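Local coordinates for inositol-3-phosphate synthase (PDB 1VKO), which belongs to the inositol-phosphate synthase family and binds nicotinamide-adenine-dinucleotide in a Rossmann-type domain of a four-chain assembly, at residues V192-P200 with N213-H223; V146-L154 with Y449-R460. All coordinates share one frame; numbering follows the deposited sequence.

Contact 1: V192-P200 with N213-H223. With NAD (nicotinamide-adenine-dinucleotide), chain G.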
loop_
_atom_site.group_PDB
_atom_site.type_symbol
_atom_site.label_atom_id
_atom_site.label_comp_id
_atom_site.label_asym_id
_atom_site.label_seq_id
_atom_site.Cartn_x
_atom_site.Cartn_y
_atom_site.Cartn_z
ATOM N N VAL A 192 37.904 -12.090 15.839
ATOM C CA VAL A 192 37.870 -10.741 16.371
ATOM C C VAL A 192 38.569 -9.869 15.338
ATOM O O VAL A 192 39.729 -10.128 15.012
ATOM C CB VAL A 192 38.600 -10.650 17.718
ATOM C CG1 VAL A 192 38.737 -9.186 18.142
ATOM C CG2 VAL A 192 37.835 -11.434 18.789
ATOM N N PRO A 193 37.877 -8.858 14.807
ATOM C CA PRO A 193 38.452 -8.012 13.753
ATOM C C PRO A 193 39.682 -7.261 14.221
ATOM O O PRO A 193 39.786 -6.931 15.398
ATOM C CB PRO A 193 37.336 -7.007 13.480
ATOM C CG PRO A 193 36.088 -7.700 13.924
ATOM C CD PRO A 193 36.496 -8.443 15.148
ATOM N N LEU A 194 40.602 -7.004 13.293
ATOM C CA LEU A 194 41.769 -6.151 13.549
ATOM C C LEU A 194 41.327 -4.719 13.901
ATOM O O LEU A 194 40.247 -4.301 13.541
ATOM C CB LEU A 194 42.727 -6.174 12.340
ATOM C CG LEU A 194 43.115 -7.558 11.772
ATOM C CD1 LEU A 194 43.848 -7.429 10.466
ATOM C CD2 LEU A 194 43.949 -8.334 12.740
ATOM N N PRO A 195 42.122 -3.993 14.674
ATOM C CA PRO A 195 41.810 -2.585 14.940
ATOM C C PRO A 195 41.911 -1.736 13.694
ATOM O O PRO A 195 42.660 -2.069 12.775
ATOM C CB PRO A 195 42.841 -2.171 15.999
ATOM C CG PRO A 195 43.879 -3.206 15.981
ATOM C CD PRO A 195 43.307 -4.470 15.411
ATOM N N SER A 196 41.093 -0.692 13.621
ATOM C CA SER A 196 41.036 0.116 12.415
ATOM C C SER A 196 41.411 1.554 12.672
ATOM O O SER A 196 41.680 1.954 13.801
ATOM C CB SER A 196 39.629 0.082 11.801
ATOM O OG SER A 196 39.722 0.174 10.391
ATOM N N ILE A 197 41.389 2.333 11.597
ATOM C CA ILE A 197 41.610 3.766 11.632
ATOM C C ILE A 197 40.274 4.319 12.066
ATOM O O ILE A 197 39.253 3.916 11.525
ATOM C CB ILE A 197 41.950 4.229 10.212
ATOM C CG1 ILE A 197 43.178 3.498 9.711
ATOM C CG2 ILE A 197 42.180 5.735 10.129
ATOM C CD1 ILE A 197 43.429 3.725 8.247
ATOM N N TYR A 198 40.267 5.240 13.033
ATOM C CA TYR A 198 39.048 5.932 13.451
ATOM C C TYR A 198 39.287 7.434 13.427
ATOM O O TYR A 198 40.015 7.938 14.263
ATOM C CB TYR A 198 38.675 5.459 14.862
ATOM C CG TYR A 198 37.485 6.171 15.498
ATOM C CD1 TYR A 198 36.339 6.446 14.765
ATOM C CD2 TYR A 198 37.509 6.559 16.830
ATOM C CE1 TYR A 198 35.269 7.087 15.326
ATOM C CE2 TYR A 198 36.426 7.203 17.402
ATOM C CZ TYR A 198 35.311 7.454 16.643
ATOM O OH TYR A 198 34.219 8.102 17.166
ATOM N N TYR A 199 38.681 8.168 12.493
ATOM C CA TYR A 199 38.754 9.632 12.546
ATOM C C TYR A 199 37.341 10.176 12.833
ATOM O O TYR A 199 36.528 10.316 11.908
ATOM C CB TYR A 199 39.339 10.236 11.251
ATOM C CG TYR A 199 40.720 9.725 10.822
ATOM C CD1 TYR A 199 41.631 9.190 11.740
ATOM C CD2 TYR A 199 41.123 9.819 9.500
ATOM C CE1 TYR A 199 42.878 8.744 11.338
ATOM C CE2 TYR A 199 42.360 9.358 9.090
ATOM C CZ TYR A 199 43.234 8.814 10.005
ATOM O OH TYR A 199 44.485 8.368 9.580
ATOM N N PRO A 200 37.039 10.475 14.098
ATOM C CA PRO A 200 35.648 10.678 14.538
ATOM C C PRO A 200 34.844 11.574 13.583
ATOM O O PRO A 200 33.669 11.319 13.296
ATOM C CB PRO A 200 35.823 11.360 15.888
ATOM C CG PRO A 200 37.140 10.828 16.398
ATOM C CD PRO A 200 38.005 10.690 15.193
ATOM N N ASN A 213 38.534 -0.337 19.403
ATOM C CA ASN A 213 39.490 -1.170 18.663
ATOM C C ASN A 213 40.147 -0.284 17.590
ATOM O O ASN A 213 39.952 -0.510 16.400
ATOM C CB ASN A 213 38.728 -2.326 17.992
ATOM C CG ASN A 213 39.598 -3.511 17.640
ATOM O OD1 ASN A 213 40.585 -3.794 18.307
ATOM N ND2 ASN A 213 39.212 -4.241 16.586
ATOM N N VAL A 214 40.903 0.737 18.009
ATOM C CA VAL A 214 41.530 1.672 17.058
ATOM C C VAL A 214 43.057 1.744 17.083
ATOM O O VAL A 214 43.674 1.675 18.144
ATOM C CB VAL A 214 40.883 3.115 17.099
ATOM C CG1 VAL A 214 39.444 3.071 17.619
ATOM C CG2 VAL A 214 41.702 4.097 17.871
ATOM N N ILE A 215 43.648 1.888 15.896
ATOM C CA ILE A 215 45.098 2.084 15.739
ATOM C C ILE A 215 45.490 3.367 16.490
ATOM O O ILE A 215 44.891 4.399 16.234
ATOM C CB ILE A 215 45.489 2.270 14.209
ATOM C CG1 ILE A 215 44.813 1.263 13.256
ATOM C CG2 ILE A 215 46.989 2.293 14.016
ATOM C CD1 ILE A 215 45.075 -0.135 13.539
ATOM N N PRO A 216 46.484 3.333 17.389
ATOM C CA PRO A 216 46.899 4.544 18.136
ATOM C C PRO A 216 47.425 5.681 17.227
ATOM O O PRO A 216 47.686 5.455 16.049
ATOM C CB PRO A 216 48.016 4.024 19.030
ATOM C CG PRO A 216 47.781 2.549 19.147
ATOM C CD PRO A 216 47.277 2.153 17.787
ATOM N N GLY A 217 47.525 6.897 17.756
ATOM C CA GLY A 217 48.157 8.020 17.050
ATOM C C GLY A 217 47.308 8.803 16.055
ATOM O O GLY A 217 46.219 8.354 15.698
ATOM N N ASP A 218 47.832 9.945 15.589
ATOM C CA ASP A 218 47.156 10.797 14.573
ATOM C C ASP A 218 47.989 11.022 13.323
ATOM O O ASP A 218 47.685 11.909 12.536
ATOM C CB ASP A 218 46.830 12.174 15.144
ATOM C CG ASP A 218 46.060 12.090 16.444
ATOM O OD1 ASP A 218 44.909 11.563 16.434
ATOM O OD2 ASP A 218 46.540 12.530 17.522
ATOM N N ASN A 219 49.059 10.246 13.176
ATOM C CA ASN A 219 49.900 10.293 11.992
ATOM C C ASN A 219 49.295 9.338 10.979
ATOM O O ASN A 219 49.305 8.121 11.199
ATOM C CB ASN A 219 51.336 9.872 12.346
ATOM C CG ASN A 219 52.337 10.086 11.201
ATOM O OD1 ASN A 219 52.083 9.742 10.033
ATOM N ND2 ASN A 219 53.509 10.619 11.550
ATOM N N LYS A 220 48.785 9.902 9.889
ATOM C CA LYS A 220 48.034 9.166 8.872
ATOM C C LYS A 220 48.925 8.289 8.004
ATOM O O LYS A 220 48.448 7.299 7.407
ATOM C CB LYS A 220 47.193 10.126 7.978
ATOM C CG LYS A 220 46.204 10.959 8.784
ATOM C CD LYS A 220 45.191 11.791 7.974
ATOM C CE LYS A 220 44.200 12.503 8.911
ATOM N NZ LYS A 220 43.058 13.123 8.148
ATOM N N LEU A 221 50.202 8.660 7.908
ATOM C CA LEU A 221 51.182 7.860 7.157
ATOM C C LEU A 221 51.589 6.620 7.944
ATOM O O LEU A 221 51.784 5.542 7.363
ATOM C CB LEU A 221 52.420 8.673 6.751
ATOM C CG LEU A 221 53.553 7.868 6.074
ATOM C CD1 LEU A 221 53.168 7.456 4.641
ATOM C CD2 LEU A 221 54.859 8.654 6.069
ATOM N N GLU A 222 51.702 6.746 9.262
ATOM C CA GLU A 222 51.869 5.553 10.077
ATOM C C GLU A 222 50.648 4.671 9.962
ATOM O O GLU A 222 50.780 3.461 9.853
ATOM C CB GLU A 222 52.084 5.906 11.512
ATOM C CG GLU A 222 53.474 6.408 11.825
ATOM C CD GLU A 222 53.901 5.957 13.199
ATOM O OE1 GLU A 222 53.081 6.157 14.137
ATOM O OE2 GLU A 222 55.020 5.384 13.322
ATOM N N HIS A 223 49.454 5.281 9.910
ATOM C CA HIS A 223 48.235 4.512 9.683
ATOM C C HIS A 223 48.271 3.768 8.370
ATOM O O HIS A 223 47.980 2.571 8.335
ATOM C CB HIS A 223 46.989 5.360 9.825
ATOM C CG HIS A 223 46.780 5.841 11.222
ATOM N ND1 HIS A 223 46.119 7.014 11.521
ATOM C CD2 HIS A 223 47.183 5.323 12.405
ATOM C CE1 HIS A 223 46.131 7.202 12.829
ATOM N NE2 HIS A 223 46.768 6.190 13.389
HETATM P PA NAD G . 26.760 -1.637 10.415
HETATM O O1A NAD G . 26.775 -0.557 11.387
HETATM O O2A NAD G . 26.075 -2.797 11.012
HETATM O O5B NAD G . 28.264 -1.920 9.999
HETATM C C5B NAD G . 29.238 -0.932 10.157
HETATM C C4B NAD G . 30.402 -1.558 10.902
HETATM O O4B NAD G . 31.583 -0.889 10.520
HETATM C C3B NAD G . 30.281 -1.402 12.392
HETATM O O3B NAD G . 30.834 -2.600 12.913
HETATM C C2B NAD G . 31.233 -0.304 12.772
HETATM O O2B NAD G . 31.885 -0.782 13.948
HETATM C C1B NAD G . 32.241 -0.349 11.628
HETATM N N9A NAD G . 33.034 0.862 11.292
HETATM C C8A NAD G . 32.681 2.177 11.300
HETATM N N7A NAD G . 33.759 2.908 10.937
HETATM C C5A NAD G . 34.812 2.107 10.694
HETATM C C6A NAD G . 36.152 2.331 10.332
HETATM N N6A NAD G . 36.686 3.555 10.185
HETATM N N1A NAD G . 36.985 1.251 10.193
HETATM C C2A NAD G . 36.534 -0.014 10.432
HETATM N N3A NAD G . 35.247 -0.203 10.822
HETATM C C4A NAD G . 34.377 0.821 10.946
HETATM O O3 NAD G . 26.073 -1.189 9.017
HETATM P PN NAD G . 25.812 -2.267 7.874
HETATM O O1N NAD G . 26.790 -3.368 8.081
HETATM O O2N NAD G . 24.379 -2.573 7.879
HETATM O O5D NAD G . 26.292 -1.572 6.490
HETATM C C5D NAD G . 27.541 -0.907 6.403
HETATM C C4D NAD G . 27.632 0.121 5.259
HETATM O O4D NAD G . 27.140 -0.430 4.062
HETATM C C3D NAD G . 26.836 1.408 5.506
HETATM O O3D NAD G . 27.592 2.495 5.052
HETATM C C2D NAD G . 25.688 1.299 4.534
HETATM O O2D NAD G . 25.198 2.531 4.030
HETATM C C1D NAD G . 26.331 0.527 3.414
HETATM N N1N NAD G . 25.228 0.006 2.615
HETATM C C2N NAD G . 24.345 -0.870 3.166
HETATM C C3N NAD G . 23.296 -1.324 2.399
HETATM C C7N NAD G . 22.607 -2.538 2.899
HETATM O O7N NAD G . 23.047 -3.005 4.161
HETATM N N7N NAD G . 21.660 -3.126 2.158
HETATM C C4N NAD G . 23.137 -0.911 1.062
HETATM C C5N NAD G . 24.032 -0.009 0.531
HETATM C C6N NAD G . 25.087 0.461 1.327
HETATM O O HOH W 1 42.989 5.506 14.386
#

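Contact 2: V146-L154 with Y449-R460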
loop_
_atom_site.group_PDB
_atom_site.type_symbol
_atom_site.label_atom_id
_atom_site.label_comp_id
_atom_site.label_asym_id
_atom_site.label_seq_id
_atom_site.Cartn_x
_atom_site.Cartn_y
_atom_site.Cartn_z
ATOM N N VAL A 146 31.994 -18.839 -17.690
ATOM C CA VAL A 146 33.431 -18.866 -17.395
ATOM C C VAL A 146 33.612 -19.234 -15.915
ATOM O O VAL A 146 32.803 -18.849 -15.083
ATOM C CB VAL A 146 34.226 -17.578 -17.811
ATOM C CG1 VAL A 146 34.199 -17.374 -19.313
ATOM C CG2 VAL A 146 33.721 -16.354 -17.138
ATOM N N PRO A 147 34.601 -20.066 -15.608
ATOM C CA PRO A 147 34.831 -20.498 -14.228
ATOM C C PRO A 147 35.035 -19.314 -13.289
ATOM O O PRO A 147 35.826 -18.409 -13.584
ATOM C CB PRO A 147 36.104 -21.365 -14.330
ATOM C CG PRO A 147 36.127 -21.858 -15.774
ATOM C CD PRO A 147 35.526 -20.713 -16.562
ATOM N N ILE A 148 34.294 -19.301 -12.179
ATOM C CA ILE A 148 34.395 -18.220 -11.186
ATOM C C ILE A 148 34.409 -18.814 -9.788
ATOM O O ILE A 148 34.060 -19.959 -9.619
ATOM C CB ILE A 148 33.239 -17.198 -11.318
ATOM C CG1 ILE A 148 31.875 -17.897 -11.198
ATOM C CG2 ILE A 148 33.373 -16.394 -12.606
ATOM C CD1 ILE A 148 30.674 -16.984 -11.140
ATOM N N LEU A 149 34.818 -18.039 -8.789
ATOM C CA LEU A 149 34.784 -18.518 -7.408
ATOM C C LEU A 149 33.375 -18.861 -6.913
ATOM O O LEU A 149 32.377 -18.359 -7.431
ATOM C CB LEU A 149 35.374 -17.462 -6.481
ATOM C CG LEU A 149 36.809 -17.021 -6.704
ATOM C CD1 LEU A 149 36.975 -15.646 -6.094
ATOM C CD2 LEU A 149 37.767 -18.057 -6.080
ATOM N N SER A 150 33.308 -19.749 -5.924
ATOM C CA SER A 150 32.131 -19.869 -5.083
ATOM C C SER A 150 32.463 -19.124 -3.829
ATOM O O SER A 150 33.631 -19.100 -3.434
ATOM C CB SER A 150 31.900 -21.329 -4.700
ATOM O OG SER A 150 31.216 -21.427 -3.452
ATOM N N PRO A 151 31.480 -18.549 -3.151
ATOM C CA PRO A 151 31.787 -17.815 -1.920
ATOM C C PRO A 151 32.386 -18.740 -0.871
ATOM O O PRO A 151 32.951 -18.258 0.097
ATOM C CB PRO A 151 30.423 -17.290 -1.469
ATOM C CG PRO A 151 29.613 -17.215 -2.758
ATOM C CD PRO A 151 30.037 -18.508 -3.472
ATOM N N ASN A 152 32.256 -20.051 -1.063
ATOM C CA ASN A 152 32.873 -20.997 -0.159
ATOM C C ASN A 152 34.398 -20.952 -0.263
ATOM O O ASN A 152 35.073 -21.347 0.667
ATOM C CB ASN A 152 32.341 -22.425 -0.392
ATOM C CG ASN A 152 30.829 -22.524 -0.197
ATOM O OD1 ASN A 152 30.212 -21.749 0.557
ATOM N ND2 ASN A 152 30.224 -23.475 -0.880
ATOM N N ASP A 153 34.920 -20.427 -1.378
ATOM C CA ASP A 153 36.355 -20.443 -1.673
ATOM C C ASP A 153 37.021 -19.164 -1.214
ATOM O O ASP A 153 38.241 -18.977 -1.438
ATOM C CB ASP A 153 36.596 -20.533 -3.183
ATOM C CG ASP A 153 36.038 -21.778 -3.797
ATOM O OD1 ASP A 153 36.359 -22.880 -3.279
ATOM O OD2 ASP A 153 35.290 -21.749 -4.807
ATOM N N LEU A 154 36.229 -18.254 -0.638
ATOM C CA LEU A 154 36.755 -16.952 -0.201
ATOM C C LEU A 154 37.245 -17.058 1.223
ATOM O O LEU A 154 36.519 -17.537 2.093
ATOM C CB LEU A 154 35.696 -15.847 -0.290
ATOM C CG LEU A 154 35.014 -15.392 -1.600
ATOM C CD1 LEU A 154 33.857 -14.397 -1.290
ATOM C CD2 LEU A 154 35.993 -14.767 -2.630
ATOM N N TYR A 449 29.472 -10.826 -2.018
ATOM C CA TYR A 449 30.089 -11.983 -2.663
ATOM C C TYR A 449 30.204 -11.722 -4.153
ATOM O O TYR A 449 31.212 -12.044 -4.727
ATOM C CB TYR A 449 29.363 -13.310 -2.438
ATOM C CG TYR A 449 29.036 -13.677 -1.033
ATOM C CD1 TYR A 449 29.916 -13.438 0.006
ATOM C CD2 TYR A 449 27.824 -14.291 -0.746
ATOM C CE1 TYR A 449 29.597 -13.814 1.318
ATOM C CE2 TYR A 449 27.492 -14.671 0.545
ATOM C CZ TYR A 449 28.376 -14.432 1.555
ATOM O OH TYR A 449 27.999 -14.745 2.823
ATOM N N ASP A 450 29.212 -11.084 -4.776
ATOM C CA ASP A 450 29.303 -10.854 -6.211
ATOM C C ASP A 450 30.395 -9.874 -6.595
ATOM O O ASP A 450 31.086 -10.070 -7.623
ATOM C CB ASP A 450 27.994 -10.363 -6.795
ATOM C CG ASP A 450 26.856 -11.379 -6.666
ATOM O OD1 ASP A 450 27.104 -12.595 -6.871
ATOM O OD2 ASP A 450 25.673 -11.032 -6.394
ATOM N N LEU A 451 30.544 -8.795 -5.820
ATOM C CA LEU A 451 31.569 -7.792 -6.162
ATOM C C LEU A 451 32.966 -8.447 -6.099
ATOM O O LEU A 451 33.774 -8.352 -7.030
ATOM C CB LEU A 451 31.473 -6.563 -5.255
ATOM C CG LEU A 451 30.240 -5.655 -5.391
ATOM C CD1 LEU A 451 29.965 -4.982 -4.056
ATOM C CD2 LEU A 451 30.391 -4.613 -6.498
ATOM N N ALA A 452 33.241 -9.142 -5.008
ATOM C CA ALA A 452 34.519 -9.804 -4.882
ATOM C C ALA A 452 34.696 -10.716 -6.107
ATOM O O ALA A 452 35.769 -10.734 -6.730
ATOM C CB ALA A 452 34.587 -10.599 -3.570
ATOM N N ILE A 453 33.631 -11.428 -6.476
ATOM C CA ILE A 453 33.759 -12.566 -7.376
ATOM C C ILE A 453 33.976 -12.071 -8.805
ATOM O O ILE A 453 34.824 -12.575 -9.541
ATOM C CB ILE A 453 32.568 -13.541 -7.186
ATOM C CG1 ILE A 453 32.788 -14.365 -5.903
ATOM C CG2 ILE A 453 32.365 -14.464 -8.398
ATOM C CD1 ILE A 453 31.619 -15.221 -5.493
ATOM N N LEU A 454 33.247 -11.047 -9.191
ATOM C CA LEU A 454 33.448 -10.480 -10.506
ATOM C C LEU A 454 34.797 -9.784 -10.622
ATOM O O LEU A 454 35.349 -9.693 -11.727
ATOM C CB LEU A 454 32.308 -9.512 -10.830
ATOM C CG LEU A 454 30.988 -10.243 -10.952
ATOM C CD1 LEU A 454 29.852 -9.291 -10.828
ATOM C CD2 LEU A 454 30.889 -11.113 -12.240
ATOM N N THR A 455 35.333 -9.292 -9.495
ATOM C CA THR A 455 36.654 -8.660 -9.499
ATOM C C THR A 455 37.779 -9.660 -9.790
ATOM O O THR A 455 38.616 -9.409 -10.653
ATOM C CB THR A 455 36.928 -7.912 -8.196
ATOM O OG1 THR A 455 36.008 -6.824 -8.072
ATOM C CG2 THR A 455 38.293 -7.212 -8.271
ATOM N N GLU A 456 37.783 -10.783 -9.069
ATOM C CA GLU A 456 38.772 -11.835 -9.289
ATOM C C GLU A 456 38.692 -12.354 -10.717
ATOM O O GLU A 456 39.716 -12.679 -11.322
ATOM C CB GLU A 456 38.570 -12.990 -8.312
ATOM C CG GLU A 456 39.747 -13.951 -8.214
ATOM C CD GLU A 456 39.856 -14.889 -9.398
ATOM O OE1 GLU A 456 38.806 -15.412 -9.832
ATOM O OE2 GLU A 456 40.994 -15.120 -9.895
ATOM N N LEU A 457 37.474 -12.440 -11.249
ATOM C CA LEU A 457 37.275 -12.873 -12.616
ATOM C C LEU A 457 37.894 -11.846 -13.544
ATOM O O LEU A 457 38.664 -12.207 -14.431
ATOM C CB LEU A 457 35.794 -13.092 -12.948
ATOM C CG LEU A 457 35.488 -13.112 -14.462
ATOM C CD1 LEU A 457 36.145 -14.325 -15.170
ATOM C CD2 LEU A 457 34.019 -13.031 -14.764
ATOM N N ALA A 458 37.586 -10.569 -13.349
ATOM C CA ALA A 458 38.169 -9.551 -14.218
ATOM C C ALA A 458 39.713 -9.566 -14.136
ATOM O O ALA A 458 40.418 -9.238 -15.117
ATOM C CB ALA A 458 37.599 -8.177 -13.895
ATOM N N SER A 459 40.236 -9.960 -12.969
ATOM C CA SER A 459 41.673 -10.008 -12.769
ATOM C C SER A 459 42.277 -11.093 -13.651
ATOM O O SER A 459 43.493 -11.126 -13.821
ATOM C CB SER A 459 42.034 -10.207 -11.292
ATOM O OG SER A 459 42.188 -11.573 -10.957
ATOM N N ARG A 460 41.417 -11.951 -14.220
ATOM C CA ARG A 460 41.803 -13.071 -15.104
ATOM C C ARG A 460 41.567 -12.827 -16.590
ATOM O O ARG A 460 41.858 -13.681 -17.423
ATOM C CB ARG A 460 41.096 -14.374 -14.699
ATOM C CG ARG A 460 41.794 -15.091 -13.554
ATOM C CD ARG A 460 41.205 -16.470 -13.207
ATOM N NE ARG A 460 39.927 -16.353 -12.505
ATOM C CZ ARG A 460 38.747 -16.805 -12.929
ATOM N NH1 ARG A 460 38.607 -17.459 -14.076
ATOM N NH2 ARG A 460 37.684 -16.611 -12.169
#

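Contact 1: V192-P200 with N213-H223
The rings of Tyr-199 and His-223 meet rim to rim, 5.8 Å between centroids, with planes at 39°. Tyr-199 OH and His-223 ND1 are hydrogen-bonded at 2.9 Å, and ND1 lies at the edge of the tyrosine ring, near its plane. Ile-197 CG2 lies over one face of that ring, offset toward the rim. Asn-219 O sits over the centre of one face of the His-223 ring. His-223 NE2 donates in the ring plane to Pro-216 O, so bonds at both ring nitrogens fix the rotation of the imidazole. The extended Lys-220 chain passes Tyr-199 obliquely, with Lys-220 CE 3.6 Å from Tyr-199 CE2, and takes its NZ on to Glu-276 O and Val-279 O.

Earlier in both segments, Ser-196 and Val-214 form a single beta bridge. Ser-196 N donates to Asn-213 O at 3.0 Å, and Ile-215 N donates to Ser-196 O at 2.9 Å. Asn-213 ND2 bonds to Pro-193 O from above the carbonyl plane, and also to Asp-160 O.

Ser-196 OG donates to N1A of NAD at 2.9 Å, and Ile-197 O accepts a weak bond from N6A. The bridged loop thus supplies Ser-196 and Ile-197 to the adenine end of the NAD pocket in this Rossmann-type domain.

Contact 2: V146-L154 with Y449-R460
Tyr-449 offers one ring face to Pro-151. CB of the proline stands 4.1 Å from the ring centroid and 17° off the normal, a CH-pi contact. This is a loop-on-helix contact: the segment 146-154, which leads into edge strand 154-159 of the parallel Rossmann-type sheet, runs along helix 440-458. The tyrosine hydroxyl is bonded elsewhere, to Ala-92 O.

One turn on, Ala-452 CB approaches Leu-154 CD1, which also borders the Tyr-449 ring. Ile-453 has the largest area covered by the loop. Its CG1 lies anti to the carbonyl carbon (chi1 -77°), and the chain runs on to place CD1 3.9 Å from Pro-151 CG. Ile-453 CG2 meets Ile-148 CD1, and CG1 meets Leu-149 CB. The branched side chain thus touches Ile-148, Leu-149 and Pro-151 with different atoms.

Glu-456 crosses Leu-149 at about a right angle, Glu-456 CB to Leu-149 CD1 3.8 Å. Its chain bends at chi2 (-76°), and the carboxylate meets the arginine that follows on the same segment. Leu-457 takes CD1 to Val-146 CG2 at 3.7 Å and CD2 to Ile-148 CG2.

Arg-460 ends the segment. Its guanidinium is held side-on by the Glu-456 carboxylate, in a salt bridge with Arg-460 NH2 to Glu-456 OE1 at 2.9 Å and NE to OE2 at 3.1 Å. Glu-456 OE2 also accepts from Arg-75 N, and Arg-460 NH1 also donates to Val-71 O. The salt bridge fixes how the guanidinium is turned. Its NH1/NH2 edge grips one loop carbonyl end-on, with NH2 shared between Glu-456 and Pro-147: Arg-460 NH2 and NH1 donate to Pro-147 O at 2.9 and 3.0 Å, both from the same face of the carbonyl plane.

How the contacts relate
Contact 1 and contact 2 have centres 29 Å apart and do not touch; their nearest atoms are about 15 Å apart. Along the chain, segment 146-154 comes first, then both halves of contact 1, then 449-460. Contact 1 is thus nested inside the 294-residue stretch of chain that contact 2 closes. Strand 154-159 of the parallel sheet connects them: contact 2 lies at its start, and Trp-159 at its end touches Leu-194 and Ser-196 of contact 1. Contact 2 is buried nearer the centre of the chain and joins distant parts of the sequence. Contact 1 is local, lies farther out and contributes Ser-196 and Ile-197 to the NAD pocket.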